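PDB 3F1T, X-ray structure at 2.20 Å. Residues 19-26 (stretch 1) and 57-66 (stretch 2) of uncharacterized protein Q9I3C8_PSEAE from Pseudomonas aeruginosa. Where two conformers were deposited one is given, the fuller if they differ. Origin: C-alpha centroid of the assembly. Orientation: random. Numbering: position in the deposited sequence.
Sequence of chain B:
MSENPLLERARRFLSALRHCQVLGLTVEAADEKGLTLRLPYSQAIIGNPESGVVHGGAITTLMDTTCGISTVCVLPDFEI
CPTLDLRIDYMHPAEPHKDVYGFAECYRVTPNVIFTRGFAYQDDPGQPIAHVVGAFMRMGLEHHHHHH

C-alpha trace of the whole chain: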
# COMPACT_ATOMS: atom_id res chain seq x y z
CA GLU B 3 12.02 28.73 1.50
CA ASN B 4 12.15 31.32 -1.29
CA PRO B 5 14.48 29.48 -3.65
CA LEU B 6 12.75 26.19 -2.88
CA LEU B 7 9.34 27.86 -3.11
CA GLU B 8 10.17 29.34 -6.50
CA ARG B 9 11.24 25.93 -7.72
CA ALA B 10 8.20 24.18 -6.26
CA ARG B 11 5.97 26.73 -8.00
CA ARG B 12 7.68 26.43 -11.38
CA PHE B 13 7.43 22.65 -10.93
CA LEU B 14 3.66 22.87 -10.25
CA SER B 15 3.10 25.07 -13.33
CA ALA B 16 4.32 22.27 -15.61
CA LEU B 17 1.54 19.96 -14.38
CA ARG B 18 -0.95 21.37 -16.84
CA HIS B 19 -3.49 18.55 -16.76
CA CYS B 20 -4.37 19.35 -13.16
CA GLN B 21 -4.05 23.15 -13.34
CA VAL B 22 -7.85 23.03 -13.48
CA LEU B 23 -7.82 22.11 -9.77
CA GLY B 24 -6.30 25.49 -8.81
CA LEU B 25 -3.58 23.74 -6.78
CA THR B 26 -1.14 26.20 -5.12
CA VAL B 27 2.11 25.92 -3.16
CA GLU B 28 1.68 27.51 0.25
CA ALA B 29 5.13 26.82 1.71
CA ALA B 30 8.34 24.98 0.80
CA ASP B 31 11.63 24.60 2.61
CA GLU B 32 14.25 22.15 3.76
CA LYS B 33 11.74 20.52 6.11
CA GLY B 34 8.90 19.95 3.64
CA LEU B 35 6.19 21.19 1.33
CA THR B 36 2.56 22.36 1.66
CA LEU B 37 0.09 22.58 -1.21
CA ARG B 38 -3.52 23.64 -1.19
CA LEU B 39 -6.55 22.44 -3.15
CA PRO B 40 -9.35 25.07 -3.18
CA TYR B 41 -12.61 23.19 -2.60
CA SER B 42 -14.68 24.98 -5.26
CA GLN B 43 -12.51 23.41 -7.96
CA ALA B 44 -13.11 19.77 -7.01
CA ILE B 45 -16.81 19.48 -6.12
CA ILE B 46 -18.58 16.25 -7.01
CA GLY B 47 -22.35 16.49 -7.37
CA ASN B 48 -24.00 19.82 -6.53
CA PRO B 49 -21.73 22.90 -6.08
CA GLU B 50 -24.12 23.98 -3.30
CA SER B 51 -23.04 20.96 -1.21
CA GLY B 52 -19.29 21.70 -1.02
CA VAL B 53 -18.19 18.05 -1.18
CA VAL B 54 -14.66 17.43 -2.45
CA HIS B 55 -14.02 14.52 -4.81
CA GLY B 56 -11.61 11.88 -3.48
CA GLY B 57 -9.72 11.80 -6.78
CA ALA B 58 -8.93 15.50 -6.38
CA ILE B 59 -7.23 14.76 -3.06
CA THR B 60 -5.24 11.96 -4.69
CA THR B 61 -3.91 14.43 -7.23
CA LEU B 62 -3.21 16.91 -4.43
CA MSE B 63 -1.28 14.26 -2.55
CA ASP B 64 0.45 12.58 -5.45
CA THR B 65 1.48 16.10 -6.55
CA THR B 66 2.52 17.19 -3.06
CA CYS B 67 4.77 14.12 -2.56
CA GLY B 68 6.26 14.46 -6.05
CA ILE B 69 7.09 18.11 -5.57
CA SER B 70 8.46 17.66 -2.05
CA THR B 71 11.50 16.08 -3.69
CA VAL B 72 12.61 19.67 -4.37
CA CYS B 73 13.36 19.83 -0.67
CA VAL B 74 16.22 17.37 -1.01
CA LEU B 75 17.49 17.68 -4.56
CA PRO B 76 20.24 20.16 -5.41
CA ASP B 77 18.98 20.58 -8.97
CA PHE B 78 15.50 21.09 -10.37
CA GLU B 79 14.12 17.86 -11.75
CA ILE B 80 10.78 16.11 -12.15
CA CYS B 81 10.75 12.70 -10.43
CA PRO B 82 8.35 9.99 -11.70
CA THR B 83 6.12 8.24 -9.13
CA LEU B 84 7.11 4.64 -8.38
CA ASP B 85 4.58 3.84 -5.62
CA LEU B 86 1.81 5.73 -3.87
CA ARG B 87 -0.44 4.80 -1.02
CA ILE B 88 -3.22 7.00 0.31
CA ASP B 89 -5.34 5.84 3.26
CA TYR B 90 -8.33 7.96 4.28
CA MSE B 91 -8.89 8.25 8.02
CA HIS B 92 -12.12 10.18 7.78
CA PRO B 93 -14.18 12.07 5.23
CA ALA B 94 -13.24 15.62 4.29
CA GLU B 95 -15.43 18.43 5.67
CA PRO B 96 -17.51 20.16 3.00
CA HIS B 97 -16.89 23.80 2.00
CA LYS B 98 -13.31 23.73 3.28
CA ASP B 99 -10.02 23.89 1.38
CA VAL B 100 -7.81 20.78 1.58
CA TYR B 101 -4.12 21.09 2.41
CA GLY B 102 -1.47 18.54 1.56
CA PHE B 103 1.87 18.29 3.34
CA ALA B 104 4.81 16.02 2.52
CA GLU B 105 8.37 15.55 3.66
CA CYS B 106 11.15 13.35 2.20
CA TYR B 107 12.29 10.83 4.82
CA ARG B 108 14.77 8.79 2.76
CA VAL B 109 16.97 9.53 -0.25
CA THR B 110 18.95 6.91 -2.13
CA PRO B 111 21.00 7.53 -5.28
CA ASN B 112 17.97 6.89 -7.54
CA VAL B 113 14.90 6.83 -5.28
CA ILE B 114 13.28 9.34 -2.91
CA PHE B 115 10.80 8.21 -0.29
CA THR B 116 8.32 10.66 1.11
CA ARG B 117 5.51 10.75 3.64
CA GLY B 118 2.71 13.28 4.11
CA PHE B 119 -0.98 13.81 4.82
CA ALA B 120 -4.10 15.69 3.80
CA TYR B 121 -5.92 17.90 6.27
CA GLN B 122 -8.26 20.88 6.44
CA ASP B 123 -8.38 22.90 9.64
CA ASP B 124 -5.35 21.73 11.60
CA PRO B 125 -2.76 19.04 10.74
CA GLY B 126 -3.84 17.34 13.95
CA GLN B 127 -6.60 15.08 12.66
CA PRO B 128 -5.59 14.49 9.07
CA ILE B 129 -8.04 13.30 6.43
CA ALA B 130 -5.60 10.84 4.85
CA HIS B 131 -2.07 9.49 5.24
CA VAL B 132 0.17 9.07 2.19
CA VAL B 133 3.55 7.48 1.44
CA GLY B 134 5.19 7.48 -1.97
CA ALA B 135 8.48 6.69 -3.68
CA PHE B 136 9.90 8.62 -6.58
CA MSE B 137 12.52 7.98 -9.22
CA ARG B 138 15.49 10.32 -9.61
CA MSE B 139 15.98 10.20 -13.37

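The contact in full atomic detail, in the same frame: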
# COMPACT_ATOMS: atom_id res chain seq x y z
N HIS B 19 -2.27 19.35 -16.69
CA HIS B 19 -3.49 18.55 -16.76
C HIS B 19 -4.32 18.67 -15.49
O HIS B 19 -5.53 18.41 -15.48
CB HIS B 19 -3.18 17.09 -17.08
CG HIS B 19 -2.50 16.35 -15.96
ND1 HIS B 19 -3.20 15.82 -14.90
CD2 HIS B 19 -1.22 15.93 -15.82
CE1 HIS B 19 -2.36 15.18 -14.09
NE2 HIS B 19 -1.16 15.23 -14.63
N CYS B 20 -3.70 19.19 -14.44
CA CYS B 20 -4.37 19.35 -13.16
C CYS B 20 -4.45 20.81 -12.75
O CYS B 20 -4.88 21.12 -11.64
CB CYS B 20 -3.65 18.53 -12.09
SG CYS B 20 -2.15 19.29 -11.45
N GLN B 21 -4.04 21.72 -13.64
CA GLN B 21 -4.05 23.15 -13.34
C GLN B 21 -5.49 23.63 -13.14
O GLN B 21 -5.73 24.65 -12.51
CB GLN B 21 -3.39 23.95 -14.47
CG GLN B 21 -1.88 23.79 -14.53
CD GLN B 21 -1.14 24.86 -13.74
OE1 GLN B 21 -1.07 26.01 -14.16
NE2 GLN B 21 -0.57 24.46 -12.61
N VAL B 22 -6.42 22.77 -13.56
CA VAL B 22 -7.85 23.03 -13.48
C VAL B 22 -8.35 22.94 -12.04
O VAL B 22 -9.34 23.58 -11.68
CB VAL B 22 -8.60 22.04 -14.37
CG1 VAL B 22 -7.59 21.37 -15.33
CG2 VAL B 22 -9.33 20.99 -13.55
N LEU B 23 -7.54 22.31 -11.20
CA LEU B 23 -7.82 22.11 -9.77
C LEU B 23 -7.42 23.34 -8.93
O LEU B 23 -7.79 23.44 -7.76
CB LEU B 23 -7.05 20.89 -9.26
CG LEU B 23 -7.74 19.55 -8.94
CD1 LEU B 23 -9.01 19.31 -9.73
CD2 LEU B 23 -6.78 18.38 -9.10
N GLY B 24 -6.69 24.27 -9.53
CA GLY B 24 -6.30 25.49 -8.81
C GLY B 24 -5.30 25.22 -7.69
O GLY B 24 -5.22 25.97 -6.73
N LEU B 25 -4.52 24.14 -7.83
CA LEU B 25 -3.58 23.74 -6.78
C LEU B 25 -2.53 24.86 -6.63
O LEU B 25 -2.21 25.53 -7.61
CB LEU B 25 -2.91 22.43 -7.18
CG LEU B 25 -3.32 21.16 -6.45
CD1 LEU B 25 -4.80 21.10 -6.13
CD2 LEU B 25 -2.86 19.91 -7.18
N THR B 26 -2.21 25.22 -5.38
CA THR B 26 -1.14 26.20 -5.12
C THR B 26 -0.13 25.68 -4.10
O THR B 26 -0.46 24.83 -3.27
CB THR B 26 -1.69 27.55 -4.58
OG1 THR B 26 -2.45 27.31 -3.39
CG2 THR B 26 -2.56 28.25 -5.61
N GLY B 57 -10.77 11.81 -5.76
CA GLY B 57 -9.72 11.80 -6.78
C GLY B 57 -8.96 13.11 -6.89
O GLY B 57 -7.81 13.13 -7.34
N ALA B 58 -9.60 14.21 -6.51
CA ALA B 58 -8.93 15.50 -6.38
C ALA B 58 -7.84 15.46 -5.32
O ALA B 58 -6.74 15.98 -5.52
CB ALA B 58 -9.95 16.62 -6.05
N ILE B 59 -8.17 14.88 -4.16
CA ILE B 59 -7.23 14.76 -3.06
C ILE B 59 -6.08 13.81 -3.36
O ILE B 59 -4.95 14.09 -2.98
CB ILE B 59 -7.92 14.33 -1.75
CG1 ILE B 59 -8.80 15.46 -1.23
CG2 ILE B 59 -6.88 13.93 -0.71
CD1 ILE B 59 -9.98 14.96 -0.45
N THR B 60 -6.33 12.78 -4.16
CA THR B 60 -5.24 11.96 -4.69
C THR B 60 -4.25 12.80 -5.47
O THR B 60 -3.04 12.62 -5.36
CB THR B 60 -5.77 10.86 -5.65
OG1 THR B 60 -6.50 9.89 -4.90
CG2 THR B 60 -4.60 10.17 -6.36
N THR B 61 -4.76 13.54 -6.45
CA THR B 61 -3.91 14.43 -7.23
C THR B 61 -3.14 15.36 -6.31
O THR B 61 -1.95 15.56 -6.48
CB THR B 61 -4.74 15.27 -8.22
OG1 THR B 61 -5.42 14.39 -9.13
CG2 THR B 61 -3.83 16.19 -8.99
N LEU B 62 -3.84 15.98 -5.36
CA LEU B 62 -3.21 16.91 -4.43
C LEU B 62 -2.02 16.23 -3.78
O LEU B 62 -0.91 16.77 -3.73
CB LEU B 62 -4.21 17.39 -3.36
CG LEU B 62 -3.61 18.08 -2.13
CD1 LEU B 62 -2.95 19.42 -2.51
CD2 LEU B 62 -4.64 18.26 -1.03
N MSE B 63 -2.21 14.96 -3.43
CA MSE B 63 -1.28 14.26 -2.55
C MSE B 63 -0.19 13.52 -3.30
O MSE B 63 0.96 13.46 -2.85
CB MSE B 63 -2.04 13.29 -1.64
CG MSE B 63 -2.89 13.99 -0.62
SE MSE B 63 -1.93 15.29 0.43
CE MSE B 63 -0.25 14.34 0.75
N ASP B 64 -0.54 12.97 -4.46
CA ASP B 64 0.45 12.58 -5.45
C ASP B 64 1.35 13.74 -5.83
O ASP B 64 2.56 13.60 -5.88
CB ASP B 64 -0.21 12.00 -6.71
CG ASP B 64 0.80 11.44 -7.69
OD1 ASP B 64 1.90 11.03 -7.26
OD2 ASP B 64 0.54 11.49 -8.90
N THR B 65 0.74 14.88 -6.18
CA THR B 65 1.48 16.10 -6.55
C THR B 65 2.34 16.65 -5.41
O THR B 65 3.51 16.99 -5.60
CB THR B 65 0.53 17.22 -6.98
OG1 THR B 65 -0.27 16.77 -8.08
CG2 THR B 65 1.31 18.47 -7.39
N THR B 66 1.77 16.75 -4.22
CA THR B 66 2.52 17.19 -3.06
C THR B 66 3.78 16.34 -2.82
O THR B 66 4.85 16.88 -2.54
CB THR B 66 1.63 17.24 -1.79
OG1 THR B 66 0.59 18.20 -1.98
CG2 THR B 66 2.43 17.64 -0.58

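How do the two backbones lie against each other? Residues 57-66 belong to a longer helix, while stretch 1 ends a 3-10 segment at Leu-23 and then turns through Gly-24, whose positive phi of 69° suits glycine. The backbones stay well apart: the CA atoms of Cys-20 and Thr-61 are 7.7 Å apart, those of Leu-23 and Ala-58 7.5 Å, and those of Leu-25 and Leu-62 7.2 Å. That spacing leaves room for side chains between them.

Which side chain holds the centre? Thr-61 points toward stretch 1, and its methyl carbon CG2 meets three residues: it lies 3.7 Å from Leu-23 CD2, 3.9 Å from Cys-20 CB and 4.2 Å from Leu-25 CD2. These are van der Waals contacts between carbons.

What does Leu-25 add? Its CD2 sits 4.1 Å from Leu-62 CA, and its CG is 4.3 Å from Leu-62 CD1, an apolar pairing that extends the contact along the helix.

Why can threonines line so greasy a contact? No hydrogen bond crosses between the stretches, and the hydroxyls are satisfied within the helix. Thr-61 OG1 donates to Gly-57 O at 3.2 Å, and Thr-65 OG1 to Thr-61 O at 2.6 Å, each reaching back one turn.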